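Local structure of CDP-glucose 4,6-dehydratase (Salmonella enterica subsp. enterica serovar Typhi, 1WVG) at residues Y181-G194 with L249-F262. The protein catalyses the NAD(+)-dependent conversion of CDP-D-glucose to CDP-4-dehydro-6-deoxy-D-glucose and water, an early step in making the CDP-3,6-dideoxy-D-mannose of the lipopolysaccharide O-antigen. Numbering follows the deposited sequence.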
loop_
_atom_site.group_PDB
_atom_site.type_symbol
_atom_site.label_atom_id
_atom_site.label_comp_id
_atom_site.label_asym_id
_atom_site.label_seq_id
_atom_site.Cartn_x
_atom_site.Cartn_y
_atom_site.Cartn_z
ATOM N N TYR A 181 -0.141 14.978 -26.682
ATOM C CA TYR A 181 0.623 14.152 -27.614
ATOM C C TYR A 181 0.789 14.750 -29.009
ATOM O O TYR A 181 1.886 14.780 -29.593
ATOM C CB TYR A 181 0.098 12.708 -27.691
ATOM C CG TYR A 181 0.853 11.804 -28.651
ATOM C CD1 TYR A 181 2.242 11.820 -28.799
ATOM C CD2 TYR A 181 0.135 10.879 -29.405
ATOM C CE1 TYR A 181 2.887 10.963 -29.693
ATOM C CE2 TYR A 181 0.760 10.008 -30.298
ATOM C CZ TYR A 181 2.144 10.056 -30.452
ATOM O OH TYR A 181 2.734 9.195 -31.352
ATOM N N GLU A 182 -0.343 15.204 -29.521
ATOM C CA GLU A 182 -0.458 15.797 -30.837
ATOM C C GLU A 182 0.346 17.067 -30.957
ATOM O O GLU A 182 0.630 17.598 -32.034
ATOM C CB GLU A 182 -1.946 16.054 -31.197
ATOM C CG GLU A 182 -2.726 14.746 -31.466
ATOM C CD GLU A 182 -2.381 14.079 -32.797
ATOM O OE1 GLU A 182 -2.001 14.701 -33.788
ATOM O OE2 GLU A 182 -2.539 12.771 -32.762
ATOM N N GLN A 183 0.696 17.553 -29.801
ATOM C CA GLN A 183 1.436 18.769 -29.740
ATOM C C GLN A 183 2.938 18.485 -29.740
ATOM O O GLN A 183 3.738 19.266 -30.253
ATOM C CB GLN A 183 0.921 19.520 -28.511
ATOM C CG GLN A 183 1.314 21.007 -28.435
ATOM C CD GLN A 183 1.748 21.373 -27.020
ATOM O OE1 GLN A 183 0.900 21.634 -26.127
ATOM N NE2 GLN A 183 3.074 21.332 -26.782
ATOM N N HIS A 184 3.333 17.334 -29.195
ATOM C CA HIS A 184 4.756 16.994 -29.154
ATOM C C HIS A 184 5.157 15.797 -30.015
ATOM O O HIS A 184 6.268 15.715 -30.529
ATOM C CB HIS A 184 5.305 16.945 -27.705
ATOM C CG HIS A 184 4.550 15.940 -26.912
ATOM N ND1 HIS A 184 3.675 16.340 -25.930
ATOM C CD2 HIS A 184 4.524 14.574 -27.013
ATOM C CE1 HIS A 184 3.156 15.234 -25.436
ATOM N NE2 HIS A 184 3.636 14.157 -26.057
ATOM N N GLY A 185 4.224 14.875 -30.188
ATOM C CA GLY A 185 4.446 13.696 -30.989
ATOM C C GLY A 185 5.413 12.697 -30.361
ATOM O O GLY A 185 5.841 11.758 -31.053
ATOM N N VAL A 186 5.726 12.887 -29.055
ATOM C CA VAL A 186 6.667 11.980 -28.367
ATOM C C VAL A 186 6.148 10.787 -27.543
ATOM O O VAL A 186 5.365 10.931 -26.635
ATOM C CB VAL A 186 7.735 12.683 -27.545
ATOM C CG1 VAL A 186 8.662 11.604 -26.990
ATOM C CG2 VAL A 186 8.571 13.593 -28.418
ATOM N N GLY A 187 6.627 9.580 -27.824
ATOM C CA GLY A 187 6.272 8.408 -27.044
ATOM C C GLY A 187 7.489 8.098 -26.152
ATOM O O GLY A 187 8.615 8.007 -26.634
ATOM N N LEU A 188 7.302 7.951 -24.840
ATOM C CA LEU A 188 8.462 7.667 -24.014
ATOM C C LEU A 188 8.158 6.553 -23.066
ATOM O O LEU A 188 7.222 6.662 -22.280
ATOM C CB LEU A 188 8.757 8.905 -23.184
ATOM C CG LEU A 188 9.770 8.740 -22.051
ATOM C CD1 LEU A 188 11.135 8.241 -22.529
ATOM C CD2 LEU A 188 9.966 10.127 -21.441
ATOM N N ALA A 189 8.933 5.489 -23.136
ATOM C CA ALA A 189 8.736 4.376 -22.239
ATOM C C ALA A 189 10.003 4.137 -21.446
ATOM O O ALA A 189 11.066 4.385 -21.985
ATOM C CB ALA A 189 8.476 3.097 -23.037
ATOM N N SER A 190 9.842 3.681 -20.176
ATOM C CA SER A 190 10.905 3.260 -19.249
ATOM C C SER A 190 10.790 1.774 -19.199
ATOM O O SER A 190 9.722 1.244 -18.966
ATOM C CB SER A 190 10.841 3.827 -17.853
ATOM O OG SER A 190 11.239 5.191 -17.923
ATOM N N VAL A 191 11.886 1.107 -19.524
ATOM C CA VAL A 191 11.912 -0.322 -19.602
ATOM C C VAL A 191 12.852 -0.870 -18.554
ATOM O O VAL A 191 13.968 -0.381 -18.394
ATOM C CB VAL A 191 12.262 -0.748 -21.023
ATOM C CG1 VAL A 191 11.117 -0.301 -21.923
ATOM C CG2 VAL A 191 13.493 0.041 -21.398
ATOM N N ARG A 192 12.347 -1.857 -17.826
ATOM C CA ARG A 192 13.070 -2.451 -16.733
ATOM C C ARG A 192 13.332 -3.884 -17.006
ATOM O O ARG A 192 12.402 -4.722 -16.895
ATOM C CB ARG A 192 12.281 -2.316 -15.421
ATOM C CG ARG A 192 11.713 -0.922 -15.302
ATOM C CD ARG A 192 10.502 -0.831 -14.402
ATOM N NE ARG A 192 10.042 0.541 -14.485
ATOM C CZ ARG A 192 8.907 0.998 -13.979
ATOM N NH1 ARG A 192 8.089 0.194 -13.283
ATOM N NH2 ARG A 192 8.594 2.303 -14.168
ATOM N N ALA A 193 14.593 -4.182 -17.334
ATOM C CA ALA A 193 14.896 -5.583 -17.633
ATOM C C ALA A 193 15.377 -6.340 -16.433
ATOM O O ALA A 193 15.555 -5.748 -15.371
ATOM C CB ALA A 193 15.910 -5.692 -18.737
ATOM N N GLY A 194 15.562 -7.649 -16.625
ATOM C CA GLY A 194 16.073 -8.520 -15.579
ATOM C C GLY A 194 17.619 -8.476 -15.587
ATOM O O GLY A 194 18.228 -7.428 -15.840
ATOM N N LEU A 249 5.404 2.506 -29.767
ATOM C CA LEU A 249 5.477 3.934 -29.444
ATOM C C LEU A 249 5.483 4.755 -30.715
ATOM O O LEU A 249 5.033 5.897 -30.747
ATOM C CB LEU A 249 6.747 4.341 -28.641
ATOM C CG LEU A 249 6.723 3.975 -27.153
ATOM C CD1 LEU A 249 8.157 4.007 -26.590
ATOM C CD2 LEU A 249 5.824 4.963 -26.400
ATOM N N TYR A 250 6.055 4.162 -31.756
ATOM C CA TYR A 250 6.157 4.860 -33.025
ATOM C C TYR A 250 4.807 5.309 -33.545
ATOM O O TYR A 250 4.602 6.457 -33.963
ATOM C CB TYR A 250 6.853 4.013 -34.091
ATOM C CG TYR A 250 7.531 4.921 -35.073
ATOM C CD1 TYR A 250 8.864 5.284 -34.884
ATOM C CD2 TYR A 250 6.855 5.421 -36.189
ATOM C CE1 TYR A 250 9.519 6.127 -35.786
ATOM C CE2 TYR A 250 7.496 6.263 -37.104
ATOM C CZ TYR A 250 8.833 6.622 -36.897
ATOM O OH TYR A 250 9.487 7.464 -37.776
ATOM N N THR A 251 3.879 4.379 -33.491
ATOM C CA THR A 251 2.561 4.698 -33.942
ATOM C C THR A 251 1.493 5.077 -32.881
ATOM O O THR A 251 0.584 5.843 -33.201
ATOM C CB THR A 251 2.192 3.660 -34.971
ATOM O OG1 THR A 251 2.499 2.392 -34.422
ATOM C CG2 THR A 251 3.097 3.980 -36.163
ATOM N N GLU A 252 1.619 4.587 -31.619
ATOM C CA GLU A 252 0.704 4.858 -30.480
ATOM C C GLU A 252 1.438 5.314 -29.231
ATOM O O GLU A 252 1.409 4.702 -28.152
ATOM C CB GLU A 252 -0.203 3.670 -30.135
ATOM C CG GLU A 252 -0.692 2.937 -31.400
ATOM C CD GLU A 252 -1.473 1.688 -31.096
ATOM O OE1 GLU A 252 -2.436 1.660 -30.351
ATOM O OE2 GLU A 252 -0.983 0.630 -31.678
ATOM N N GLY A 253 2.114 6.419 -29.435
ATOM C CA GLY A 253 2.912 7.018 -28.409
ATOM C C GLY A 253 2.162 7.169 -27.131
ATOM O O GLY A 253 2.547 6.604 -26.119
ATOM N N ALA A 254 1.104 7.947 -27.174
ATOM C CA ALA A 254 0.335 8.171 -25.961
ATOM C C ALA A 254 0.069 6.905 -25.172
ATOM O O ALA A 254 0.349 6.857 -23.970
ATOM C CB ALA A 254 -0.977 8.905 -26.194
ATOM N N LYS A 255 -0.454 5.892 -25.871
ATOM C CA LYS A 255 -0.827 4.594 -25.313
ATOM C C LYS A 255 0.227 3.736 -24.603
ATOM O O LYS A 255 -0.093 3.035 -23.627
ATOM C CB LYS A 255 -1.500 3.724 -26.362
ATOM C CG LYS A 255 -2.213 2.525 -25.742
ATOM C CD LYS A 255 -2.464 1.370 -26.702
ATOM C CE LYS A 255 -3.935 1.017 -26.899
ATOM N NZ LYS A 255 -4.203 0.293 -28.168
ATOM N N PHE A 256 1.466 3.694 -25.113
ATOM C CA PHE A 256 2.462 2.840 -24.477
ATOM C C PHE A 256 3.513 3.615 -23.727
ATOM O O PHE A 256 4.507 3.059 -23.335
ATOM C CB PHE A 256 3.122 1.944 -25.520
ATOM C CG PHE A 256 2.079 1.093 -26.150
ATOM C CD1 PHE A 256 1.479 1.507 -27.341
ATOM C CD2 PHE A 256 1.689 -0.110 -25.553
ATOM C CE1 PHE A 256 0.481 0.720 -27.916
ATOM C CE2 PHE A 256 0.672 -0.898 -26.094
ATOM C CZ PHE A 256 0.077 -0.463 -27.284
ATOM N N SER A 257 3.283 4.914 -23.579
ATOM C CA SER A 257 4.171 5.854 -22.906
ATOM C C SER A 257 4.103 5.688 -21.381
ATOM O O SER A 257 3.499 6.486 -20.667
ATOM C CB SER A 257 3.827 7.277 -23.376
ATOM O OG SER A 257 4.780 8.232 -22.942
ATOM N N GLU A 258 4.724 4.599 -20.897
ATOM C CA GLU A 258 4.760 4.223 -19.481
ATOM C C GLU A 258 5.912 3.266 -19.140
ATOM O O GLU A 258 6.830 3.077 -19.917
ATOM C CB GLU A 258 3.423 3.594 -19.069
ATOM C CG GLU A 258 2.876 2.635 -20.126
ATOM C CD GLU A 258 1.473 2.224 -19.803
ATOM O OE1 GLU A 258 1.206 1.443 -18.922
ATOM O OE2 GLU A 258 0.579 2.800 -20.557
ATOM N N GLY A 259 5.843 2.631 -17.984
ATOM C CA GLY A 259 6.873 1.715 -17.564
ATOM C C GLY A 259 6.512 0.288 -17.852
ATOM O O GLY A 259 5.356 -0.121 -17.733
ATOM N N TRP A 260 7.543 -0.459 -18.234
ATOM C CA TRP A 260 7.380 -1.846 -18.576
ATOM C C TRP A 260 8.494 -2.722 -18.035
ATOM O O TRP A 260 9.655 -2.356 -18.216
ATOM C CB TRP A 260 7.414 -1.962 -20.130
ATOM C CG TRP A 260 6.324 -1.144 -20.810
ATOM C CD1 TRP A 260 6.416 0.134 -21.272
ATOM C CD2 TRP A 260 4.981 -1.588 -21.076
ATOM N NE1 TRP A 260 5.228 0.490 -21.832
ATOM C CE2 TRP A 260 4.329 -0.532 -21.715
ATOM C CE3 TRP A 260 4.303 -2.801 -20.865
ATOM C CZ2 TRP A 260 3.003 -0.659 -22.130
ATOM C CZ3 TRP A 260 3.006 -2.941 -21.288
ATOM C CH2 TRP A 260 2.383 -1.857 -21.899
ATOM N N ASN A 261 8.146 -3.868 -17.422
ATOM C CA ASN A 261 9.124 -4.852 -16.957
ATOM C C ASN A 261 9.303 -5.891 -18.075
ATOM O O ASN A 261 8.312 -6.351 -18.712
ATOM C CB ASN A 261 8.639 -5.705 -15.745
ATOM C CG ASN A 261 8.505 -4.978 -14.445
ATOM O OD1 ASN A 261 9.109 -3.897 -14.282
ATOM N ND2 ASN A 261 7.697 -5.556 -13.540
ATOM N N PHE A 262 10.552 -6.332 -18.288
ATOM C CA PHE A 262 10.850 -7.389 -19.279
ATOM C C PHE A 262 11.687 -8.430 -18.558
ATOM O O PHE A 262 12.846 -8.216 -18.291
ATOM C CB PHE A 262 11.589 -6.872 -20.543
ATOM C CG PHE A 262 10.704 -5.968 -21.362
ATOM C CD1 PHE A 262 10.989 -4.619 -21.531
ATOM C CD2 PHE A 262 9.554 -6.466 -21.965
ATOM C CE1 PHE A 262 10.146 -3.801 -22.288
ATOM C CE2 PHE A 262 8.676 -5.664 -22.699
ATOM C CZ PHE A 262 8.982 -4.313 -22.857
HETATM O O HOH W 1 5.105 8.385 -30.899
HETATM O O HOH W 2 4.169 10.491 -23.946
#
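Ser190 to Arg192 pair in parallel with Gly259 to Asn261, two neighbouring strands in the sheet of the Rossmann fold; on its other side the 187-193 strand bonds to strand 126-130. Four backbone bonds zip the pair: Ser190 N to Glu258 O, Trp260 N to Ser190 O (2.9 Å), Arg192 N to Trp260 O and Phe262 N to Arg192 O (2.8 Å). Beyond them the first strand runs on toward the ligands, Ala193 lying about 6 Å from the bound adenosine-5-diphosphoribose, side chain to ligand.

On the face carrying Val191 and Phe262, the contacts are apolar. Val191 CG1 meets the edge of the Phe262 ring at CE1, 3.7 Å away, and helix 236-251 covers both residues. Further back, Leu249 reaches over with both methyls, CD1 against Ala189 CB and CD2 3.5 Å from Gly187 CA, where a glycine backbone lets it close in. The Trp260 indole turns its edge to Ala189 CB and is held by NE1, which donates an almost straight bond (173°) to Phe256 O.

The opposite face, with Arg192 and Asn261, is polar. Arg192 runs extended from CG to NE, passing Asn261 OD1 at CD and laying one guanidinium face over Gly259 CA. Its NH2 forms a salt bridge with Glu165, while Tyr136 OH bonds both Arg192 NH1 and Asn261 OD1.

Where the helical turns meet, Tyr181 spreads a ring face over the Gly253-Ala254 backbone, its CD2 3.9 Å from Ala254 CB. CG stands opposite the backbone N (chi1 180°), which swings the ring toward that turn. Its hydroxyl OH takes a weak bond from Gly253 N, 3.4 Å long and bent to 136° at the hydrogen.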